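Local coordinates for mandelate racemase/muconate lactonizing enzyme family protein (Bradyrhizobium sp. ORS 278, PDB 3TOY), which is of unknown specific function but has the capping domain and metal-binding barrel of the mandelate racemase/muconate lactonizing enzyme family, at residues 56-61 / 83-88; 87-92 / 128-133; 216-221 / 234-239. All blocks are in the same frame, centred on the assembly; numbering follows the deposited sequence.

Contact 1 (56-61 / 83-88); sequences PLVLID and KPLVHL. With NI (nickel (II) ion), chain G.
V58 meets L85 and V86 where one face of strand 50-64 lies under helix 82-95, and the contact is wholly apolar. The closer half is the V58-L85 pair. V58 CG2 sits 3.9 Å from L85 CB, right at the root of the leucine, and 4.2 Å from L85 CD1, so one methyl lies against both the base and one tip of that side chain. V58 CG1 is anti to the backbone N (chi1 172°), which leaves CG2 for L85 and brings CG1 to the helix a little farther along. There the packing is looser: CG1 comes no nearer than 4.4 Å to CG2 of V86, a residue already partly exposed.

This is the helix-on-sheet layer of the N-terminal capping domain of the enolase superfamily, in which helices cover one side of an antiparallel sheet. L57 points the other way, onto F345 and A346, while L85 also touches M125 of helix 122-142.

Farther round the helix the contact gives way to solvent and a neighbouring subunit. K83 is exposed. H87 turns its imidazole outward and binds the nickel ion through NE2 at 2.3 Å; H87 of a second subunit supplies NE2 to the same metal, and waters take further positions around it. P84 and L88 pack against L88 and L80 of that subunit.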
loop_
_atom_site.group_PDB
_atom_site.type_symbol
_atom_site.label_atom_id
_atom_site.label_comp_id
_atom_site.label_asym_id
_atom_site.label_seq_id
_atom_site.Cartn_x
_atom_site.Cartn_y
_atom_site.Cartn_z
ATOM N N PRO A 56 -4.824 18.986 41.916
ATOM C CA PRO A 56 -3.430 18.831 42.325
ATOM C C PRO A 56 -2.509 19.486 41.299
ATOM O O PRO A 56 -2.460 19.045 40.143
ATOM C CB PRO A 56 -3.240 17.309 42.399
ATOM C CG PRO A 56 -4.381 16.708 41.614
ATOM C CD PRO A 56 -5.396 17.760 41.321
ATOM N N LEU A 57 -1.830 20.568 41.702
ATOM C CA LEU A 57 -0.966 21.329 40.797
ATOM C C LEU A 57 0.459 21.393 41.328
ATOM O O LEU A 57 0.691 21.310 42.531
ATOM C CB LEU A 57 -1.466 22.761 40.613
ATOM C CG LEU A 57 -2.953 23.022 40.382
ATOM C CD1 LEU A 57 -3.216 24.529 40.179
ATOM C CD2 LEU A 57 -3.422 22.217 39.167
ATOM N N VAL A 58 1.414 21.551 40.423
ATOM C CA VAL A 58 2.797 21.853 40.784
ATOM C C VAL A 58 3.124 23.227 40.218
ATOM O O VAL A 58 3.022 23.454 39.010
ATOM C CB VAL A 58 3.785 20.806 40.225
ATOM C CG1 VAL A 58 5.249 21.245 40.432
ATOM C CG2 VAL A 58 3.526 19.436 40.851
ATOM N N LEU A 59 3.512 24.155 41.093
ATOM C CA LEU A 59 3.804 25.525 40.688
ATOM C C LEU A 59 5.302 25.688 40.607
ATOM O O LEU A 59 6.024 25.372 41.561
ATOM C CB LEU A 59 3.213 26.519 41.708
ATOM C CG LEU A 59 1.776 26.233 42.144
ATOM C CD1 LEU A 59 1.279 27.280 43.170
ATOM C CD2 LEU A 59 0.834 26.185 40.915
ATOM N N ILE A 60 5.777 26.168 39.465
ATOM C CA ILE A 60 7.189 26.131 39.134
ATOM C C ILE A 60 7.693 27.547 39.038
ATOM O O ILE A 60 7.077 28.395 38.387
ATOM C CB ILE A 60 7.419 25.392 37.763
ATOM C CG1 ILE A 60 6.948 23.934 37.862
ATOM C CG2 ILE A 60 8.849 25.523 37.288
ATOM C CD1 ILE A 60 7.113 23.088 36.548
ATOM N N ASP A 61 8.819 27.804 39.706
ATOM C CA ASP A 61 9.470 29.108 39.654
ATOM C C ASP A 61 10.902 28.950 39.200
ATOM O O ASP A 61 11.671 28.191 39.780
ATOM C CB ASP A 61 9.454 29.783 41.031
ATOM C CG ASP A 61 8.056 29.997 41.544
ATOM O OD1 ASP A 61 7.238 30.584 40.820
ATOM O OD2 ASP A 61 7.762 29.574 42.679
ATOM N N LYS A 83 4.627 14.772 44.849
ATOM C CA LYS A 83 5.974 14.728 45.426
ATOM C C LYS A 83 7.038 14.388 44.387
ATOM O O LYS A 83 8.033 15.089 44.270
ATOM C CB LYS A 83 6.030 13.745 46.594
ATOM C CG LYS A 83 5.380 14.296 47.852
ATOM C CD LYS A 83 5.452 13.313 49.009
ATOM C CE LYS A 83 5.052 13.987 50.317
ATOM N NZ LYS A 83 3.754 14.706 50.199
ATOM N N PRO A 84 6.824 13.305 43.625
ATOM C CA PRO A 84 7.745 12.933 42.545
ATOM C C PRO A 84 8.007 14.113 41.586
ATOM O O PRO A 84 9.170 14.386 41.242
ATOM C CB PRO A 84 7.009 11.799 41.829
ATOM C CG PRO A 84 6.058 11.255 42.804
ATOM C CD PRO A 84 5.690 12.377 43.743
ATOM N N LEU A 85 6.942 14.814 41.174
ATOM C CA LEU A 85 7.076 15.941 40.228
ATOM C C LEU A 85 7.876 17.085 40.843
ATOM O O LEU A 85 8.746 17.668 40.207
ATOM C CB LEU A 85 5.711 16.455 39.764
ATOM C CG LEU A 85 5.052 15.595 38.672
ATOM C CD1 LEU A 85 3.614 16.033 38.418
ATOM C CD2 LEU A 85 5.886 15.674 37.408
ATOM N N VAL A 86 7.602 17.387 42.109
ATOM C CA VAL A 86 8.371 18.437 42.799
ATOM C C VAL A 86 9.864 18.109 42.807
ATOM O O VAL A 86 10.699 18.959 42.481
ATOM C CB VAL A 86 7.844 18.644 44.245
ATOM C CG1 VAL A 86 8.835 19.491 45.065
ATOM C CG2 VAL A 86 6.462 19.292 44.203
ATOM N N HIS A 87 10.181 16.886 43.157
ATOM C CA HIS A 87 11.534 16.395 43.157
ATOM C C HIS A 87 12.189 16.515 41.801
ATOM O O HIS A 87 13.285 16.987 41.678
ATOM C CB HIS A 87 11.531 14.914 43.458
ATOM C CG HIS A 87 11.766 14.556 44.888
ATOM N ND1 HIS A 87 13.013 14.588 45.469
ATOM C CD2 HIS A 87 10.927 14.069 45.830
ATOM C CE1 HIS A 87 12.917 14.189 46.724
ATOM N NE2 HIS A 87 11.665 13.857 46.965
ATOM N N LEU A 88 11.501 16.022 40.785
ATOM C CA LEU A 88 12.075 16.027 39.444
ATOM C C LEU A 88 12.374 17.439 38.965
ATOM O O LEU A 88 13.459 17.712 38.436
ATOM C CB LEU A 88 11.136 15.317 38.470
ATOM C CG LEU A 88 11.193 13.801 38.651
ATOM C CD1 LEU A 88 10.001 13.193 37.943
ATOM C CD2 LEU A 88 12.518 13.208 38.124
HETATM NI NI NI G . 10.612 12.672 48.652
HETATM O O HOH W 1 10.564 12.936 50.772
HETATM O O HOH W 2 12.185 11.363 48.836
HETATM O O HOH W 3 9.024 14.111 48.805
HETATM O O HOH W 4 11.422 13.471 50.446
#

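Contact 2 (87-92 / 128-133); sequences HLVEDI and SGLDMA. With NI (nickel (II) ion), chain G.
L130 reaches across from helix 122-142 to V89 and I92, three residues apart and about one turn along helix 82-95. Starting at the front of 128-133, S128 faces elsewhere and hydrogen-bonds through OG to the carbonyl of G124, one turn back. G129 follows without a side chain; its CA faces the I60 side chain, and its carbonyl O accepts a hydrogen bond from S72 OG.

L130 then carries the whole contact with its forked end. The helix pair belongs to the capping domain, and M110 of helix 103-113 touches both I92 and L130. L130 CD1 lies 3.6 Å from I92 CG2 and 4.0 Å from I92 CB, close against the branch point of the isoleucine. L130 CD2 is more loosely placed, 4.1 Å from V89 CG1, with the two side chains lying alongside and pointing opposite ways. I92 turns its CG1 arm beside the backbone N (chi1 -59°), leaving CG2, anti to that N, as the branch that meets L130.

Past L130 the chain turns to other partners: D131 OD1 bonds to T302 OG1, M132 packs on L295, L323 and L368, and A133 returns to the sheet at I60 and V62.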
loop_
_atom_site.group_PDB
_atom_site.type_symbol
_atom_site.label_atom_id
_atom_site.label_comp_id
_atom_site.label_asym_id
_atom_site.label_seq_id
_atom_site.Cartn_x
_atom_site.Cartn_y
_atom_site.Cartn_z
ATOM N N HIS A 87 10.181 16.886 43.157
ATOM C CA HIS A 87 11.534 16.395 43.157
ATOM C C HIS A 87 12.189 16.515 41.801
ATOM O O HIS A 87 13.285 16.987 41.678
ATOM C CB HIS A 87 11.531 14.914 43.458
ATOM C CG HIS A 87 11.766 14.556 44.888
ATOM N ND1 HIS A 87 13.013 14.588 45.469
ATOM C CD2 HIS A 87 10.927 14.069 45.830
ATOM C CE1 HIS A 87 12.917 14.189 46.724
ATOM N NE2 HIS A 87 11.665 13.857 46.965
ATOM N N LEU A 88 11.501 16.022 40.785
ATOM C CA LEU A 88 12.075 16.027 39.444
ATOM C C LEU A 88 12.374 17.439 38.965
ATOM O O LEU A 88 13.459 17.712 38.436
ATOM C CB LEU A 88 11.136 15.317 38.470
ATOM C CG LEU A 88 11.193 13.801 38.651
ATOM C CD1 LEU A 88 10.001 13.193 37.943
ATOM C CD2 LEU A 88 12.518 13.208 38.124
ATOM N N VAL A 89 11.419 18.344 39.148
ATOM C CA VAL A 89 11.608 19.711 38.709
ATOM C C VAL A 89 12.805 20.336 39.444
ATOM O O VAL A 89 13.638 21.005 38.843
ATOM C CB VAL A 89 10.361 20.560 38.961
ATOM C CG1 VAL A 89 10.683 22.035 38.725
ATOM C CG2 VAL A 89 9.199 20.109 38.051
ATOM N N GLU A 90 12.886 20.097 40.751
ATOM C CA GLU A 90 13.950 20.700 41.547
ATOM C C GLU A 90 15.291 20.081 41.226
ATOM O O GLU A 90 16.289 20.801 41.079
ATOM C CB GLU A 90 13.609 20.663 43.051
ATOM C CG GLU A 90 12.484 21.650 43.356
ATOM C CD GLU A 90 12.307 21.993 44.835
ATOM O OE1 GLU A 90 12.716 21.185 45.706
ATOM O OE2 GLU A 90 11.732 23.078 45.112
ATOM N N ASP A 91 15.308 18.761 41.066
ATOM C CA ASP A 91 16.525 18.046 40.708
ATOM C C ASP A 91 17.047 18.502 39.345
ATOM O O ASP A 91 18.229 18.813 39.201
ATOM C CB ASP A 91 16.276 16.536 40.697
ATOM C CG ASP A 91 16.527 15.895 42.048
ATOM O OD1 ASP A 91 16.543 16.626 43.060
ATOM O OD2 ASP A 91 16.709 14.661 42.097
ATOM N N ILE A 92 16.166 18.541 38.347
ATOM C CA ILE A 92 16.567 18.968 37.002
ATOM C C ILE A 92 16.971 20.427 37.034
ATOM O O ILE A 92 17.999 20.813 36.477
ATOM C CB ILE A 92 15.416 18.766 35.990
ATOM C CG1 ILE A 92 15.024 17.291 35.954
ATOM C CG2 ILE A 92 15.812 19.300 34.614
ATOM C CD1 ILE A 92 13.769 17.000 35.136
ATOM N N SER A 128 8.569 19.751 30.450
ATOM C CA SER A 128 7.678 20.666 29.730
ATOM C C SER A 128 7.340 21.835 30.648
ATOM O O SER A 128 7.191 22.953 30.189
ATOM C CB SER A 128 6.394 19.955 29.313
ATOM O OG SER A 128 6.712 18.832 28.467
ATOM N N GLY A 129 7.220 21.547 31.944
ATOM C CA GLY A 129 6.904 22.596 32.924
ATOM C C GLY A 129 8.024 23.622 32.955
ATOM O O GLY A 129 7.759 24.823 32.988
ATOM N N LEU A 130 9.266 23.144 32.940
ATOM C CA LEU A 130 10.438 24.017 32.902
ATOM C C LEU A 130 10.452 24.858 31.643
ATOM O O LEU A 130 10.673 26.069 31.679
ATOM C CB LEU A 130 11.747 23.217 33.043
ATOM C CG LEU A 130 11.984 22.642 34.448
ATOM C CD1 LEU A 130 13.014 21.535 34.501
ATOM C CD2 LEU A 130 12.349 23.788 35.434
ATOM N N ASP A 131 10.208 24.219 30.502
ATOM C CA ASP A 131 10.182 24.962 29.254
ATOM C C ASP A 131 9.191 26.130 29.290
ATOM O O ASP A 131 9.503 27.236 28.837
ATOM C CB ASP A 131 9.868 24.020 28.062
ATOM C CG ASP A 131 9.884 24.758 26.740
ATOM O OD1 ASP A 131 10.976 24.915 26.148
ATOM O OD2 ASP A 131 8.797 25.200 26.308
ATOM N N MET A 132 7.997 25.900 29.804
ATOM C CA MET A 132 6.988 26.970 29.861
ATOM C C MET A 132 7.482 28.125 30.751
ATOM O O MET A 132 7.325 29.302 30.418
ATOM C CB MET A 132 5.659 26.446 30.405
ATOM C CG MET A 132 4.818 25.672 29.379
ATOM S SD MET A 132 3.229 25.177 30.029
ATOM C CE MET A 132 3.703 23.747 30.994
ATOM N N ALA A 133 8.068 27.767 31.885
ATOM C CA ALA A 133 8.594 28.781 32.798
ATOM C C ALA A 133 9.738 29.562 32.148
ATOM O O ALA A 133 9.852 30.773 32.355
ATOM C CB ALA A 133 9.018 28.149 34.110
HETATM NI NI NI G . 10.612 12.672 48.652
HETATM O O HOH W 1 10.564 12.936 50.772
HETATM O O HOH W 2 12.185 11.363 48.836
HETATM O O HOH W 3 9.024 14.111 48.805
HETATM O O HOH W 4 11.422 13.471 50.446
#

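Contact 3 (216-221 / 234-239); sequences LMLDFN and ARLADY. With CA (calcium ion), chain E; ACT (acetate ion), chain F.
In the beta-alpha-beta unit of strand 215-219, helix 226-236 and strand 243-245, L236 packs on L218 of the first strand and on F220 just after it, with the calcium site at the end of that strand. L236 CD1 does all the touching. It lies 3.5 Å from L218 CD2, the two leucines crossing at nearly a right angle, and 4.1 Å from F220 CZ, where it meets the edge of the ring close to the ring plane. L218 has CG anti to the backbone N (chi1 178°), a setting that puts CD2 against L236 CD1.

Between these two apolar residues D219 faces the metal. OD2 binds calcium at 2.4 Å and also accepts a hydrogen bond from K190 NZ. D219 OD1 takes the backbone N of N221 at 2.8 Å, an Asx turn whose donor stands above the carboxylate plane. A calcium-bound water donates to D219 OD1 at 2.6 Å. The carboxylate is thereby pinned through both oxygens. N221 ND2 lies 3.0 Å from OXT of a calcium-bound acetate ion and donates a hydrogen bond to it. With E245 at the end of strand 243-245 and E271 just past strand 267-269, D219 completes the acidic metal-binding trio typical of the enolase-superfamily barrel.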
loop_
_atom_site.group_PDB
_atom_site.type_symbol
_atom_site.label_atom_id
_atom_site.label_comp_id
_atom_site.label_asym_id
_atom_site.label_seq_id
_atom_site.Cartn_x
_atom_site.Cartn_y
_atom_site.Cartn_z
ATOM N N LEU A 216 -21.312 20.437 20.693
ATOM C CA LEU A 216 -21.182 19.463 21.777
ATOM C C LEU A 216 -20.048 18.502 21.418
ATOM O O LEU A 216 -20.031 17.957 20.315
ATOM C CB LEU A 216 -22.451 18.630 21.904
ATOM C CG LEU A 216 -23.688 19.233 22.542
ATOM C CD1 LEU A 216 -24.784 18.173 22.533
ATOM C CD2 LEU A 216 -23.362 19.667 23.959
ATOM N N MET A 217 -19.121 18.303 22.343
ATOM C CA MET A 217 -18.063 17.318 22.181
ATOM C C MET A 217 -18.253 16.232 23.210
ATOM O O MET A 217 -18.786 16.492 24.304
ATOM C CB MET A 217 -16.690 17.968 22.377
ATOM C CG MET A 217 -16.260 18.905 21.253
ATOM S SD MET A 217 -16.985 20.547 21.412
ATOM C CE MET A 217 -15.580 21.614 21.004
ATOM N N LEU A 218 -17.812 15.015 22.886
ATOM C CA LEU A 218 -17.931 13.889 23.830
ATOM C C LEU A 218 -16.579 13.230 24.074
ATOM O O LEU A 218 -15.925 12.813 23.128
ATOM C CB LEU A 218 -18.974 12.875 23.332
ATOM C CG LEU A 218 -19.197 11.609 24.181
ATOM C CD1 LEU A 218 -19.675 11.982 25.595
ATOM C CD2 LEU A 218 -20.225 10.657 23.509
ATOM N N ASP A 219 -16.170 13.143 25.346
ATOM C CA ASP A 219 -14.884 12.593 25.721
ATOM C C ASP A 219 -15.050 11.251 26.422
ATOM O O ASP A 219 -15.662 11.176 27.490
ATOM C CB ASP A 219 -14.162 13.616 26.602
ATOM C CG ASP A 219 -12.753 13.200 27.001
ATOM O OD1 ASP A 219 -12.282 12.111 26.618
ATOM O OD2 ASP A 219 -12.095 14.007 27.696
ATOM N N PHE A 220 -14.533 10.182 25.804
ATOM C CA PHE A 220 -14.608 8.833 26.371
ATOM C C PHE A 220 -13.469 8.523 27.329
ATOM O O PHE A 220 -13.472 7.469 27.986
ATOM C CB PHE A 220 -14.659 7.744 25.266
ATOM C CG PHE A 220 -16.004 7.609 24.602
ATOM C CD1 PHE A 220 -17.122 7.232 25.340
ATOM C CD2 PHE A 220 -16.151 7.827 23.240
ATOM C CE1 PHE A 220 -18.358 7.101 24.754
ATOM C CE2 PHE A 220 -17.421 7.684 22.621
ATOM C CZ PHE A 220 -18.516 7.315 23.385
ATOM N N ASN A 221 -12.479 9.415 27.402
ATOM C CA ASN A 221 -11.337 9.195 28.298
ATOM C C ASN A 221 -10.733 7.797 28.194
ATOM O O ASN A 221 -10.414 7.178 29.205
ATOM C CB ASN A 221 -11.708 9.531 29.758
ATOM C CG ASN A 221 -11.714 11.027 30.011
ATOM O OD1 ASN A 221 -12.769 11.653 30.070
ATOM N ND2 ASN A 221 -10.533 11.609 30.084
ATOM N N ALA A 234 -21.384 5.181 15.927
ATOM C CA ALA A 234 -22.409 5.121 14.879
ATOM C C ALA A 234 -23.798 5.462 15.437
ATOM O O ALA A 234 -24.643 6.063 14.760
ATOM C CB ALA A 234 -22.432 3.767 14.230
ATOM N N ARG A 235 -24.028 5.068 16.672
ATOM C CA ARG A 235 -25.339 5.255 17.278
ATOM C C ARG A 235 -25.506 6.694 17.760
ATOM O O ARG A 235 -26.626 7.155 17.999
ATOM C CB ARG A 235 -25.510 4.261 18.430
ATOM C CG ARG A 235 -25.487 2.813 17.941
ATOM C CD ARG A 235 -26.889 2.334 17.531
ATOM N NE ARG A 235 -27.748 2.242 18.710
ATOM C CZ ARG A 235 -27.901 1.140 19.445
ATOM N NH1 ARG A 235 -27.271 0.017 19.111
ATOM N NH2 ARG A 235 -28.685 1.161 20.523
ATOM N N LEU A 236 -24.393 7.403 17.912
ATOM C CA LEU A 236 -24.435 8.795 18.381
ATOM C C LEU A 236 -24.361 9.824 17.248
ATOM O O LEU A 236 -24.430 11.045 17.483
ATOM C CB LEU A 236 -23.279 9.068 19.344
ATOM C CG LEU A 236 -23.325 8.313 20.670
ATOM C CD1 LEU A 236 -21.988 8.411 21.409
ATOM C CD2 LEU A 236 -24.479 8.857 21.524
ATOM N N ALA A 237 -24.203 9.355 16.023
ATOM C CA ALA A 237 -23.984 10.285 14.907
ATOM C C ALA A 237 -25.190 11.207 14.606
ATOM O O ALA A 237 -25.051 12.208 13.911
ATOM C CB ALA A 237 -23.556 9.523 13.669
ATOM N N ASP A 238 -26.360 10.888 15.142
ATOM C CA ASP A 238 -27.554 11.706 14.909
ATOM C C ASP A 238 -27.625 12.978 15.754
ATOM O O ASP A 238 -28.547 13.773 15.605
ATOM C CB ASP A 238 -28.820 10.881 15.154
ATOM C CG ASP A 238 -29.123 9.933 14.014
ATOM O OD1 ASP A 238 -28.760 10.254 12.861
ATOM O OD2 ASP A 238 -29.721 8.867 14.271
ATOM N N TYR A 239 -26.668 13.173 16.652
ATOM C CA TYR A 239 -26.736 14.304 17.566
ATOM C C TYR A 239 -25.817 15.454 17.191
ATOM O O TYR A 239 -25.693 16.425 17.936
ATOM C CB TYR A 239 -26.475 13.836 18.984
ATOM C CG TYR A 239 -27.497 12.810 19.409
ATOM C CD1 TYR A 239 -28.779 13.200 19.796
ATOM C CD2 TYR A 239 -27.189 11.452 19.409
ATOM C CE1 TYR A 239 -29.721 12.266 20.181
ATOM C CE2 TYR A 239 -28.133 10.511 19.785
ATOM C CZ TYR A 239 -29.398 10.929 20.167
ATOM O OH TYR A 239 -30.339 9.997 20.546
HETATM CA CA CA E . -9.796 14.688 27.562
HETATM C C ACT F . -9.295 15.012 30.968
HETATM O O ACT F . -9.004 16.233 30.907
HETATM O OXT ACT F . -9.994 14.560 30.037
HETATM C CH3 ACT F . -8.836 14.126 32.094
HETATM O O HOH W 5 -9.719 12.514 26.912
HETATM O O HOH W 6 -10.061 16.931 28.518
#

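How the contacts relate
All three contacts are buried and apolar where their segments meet, but they serve different parts of the fold. Contacts 1 and 2 are neighbours, with centres 8 Å apart. They share H87 and L88 of helix 82-95, which packs on the sheet in one and on helix 122-142 in the other, and I60 of the strand joins them, its CD1 lying 3.9 Å from V89 CG2. Contact 3 sits in the barrel, about 35 Å from contact 1 between centres and across the middle of the chain. The metals differ accordingly: nickel is held at a subunit interface on the surface side of helix 82-95, calcium in the barrel by carboxylates, among them buried D219, with acetate and water.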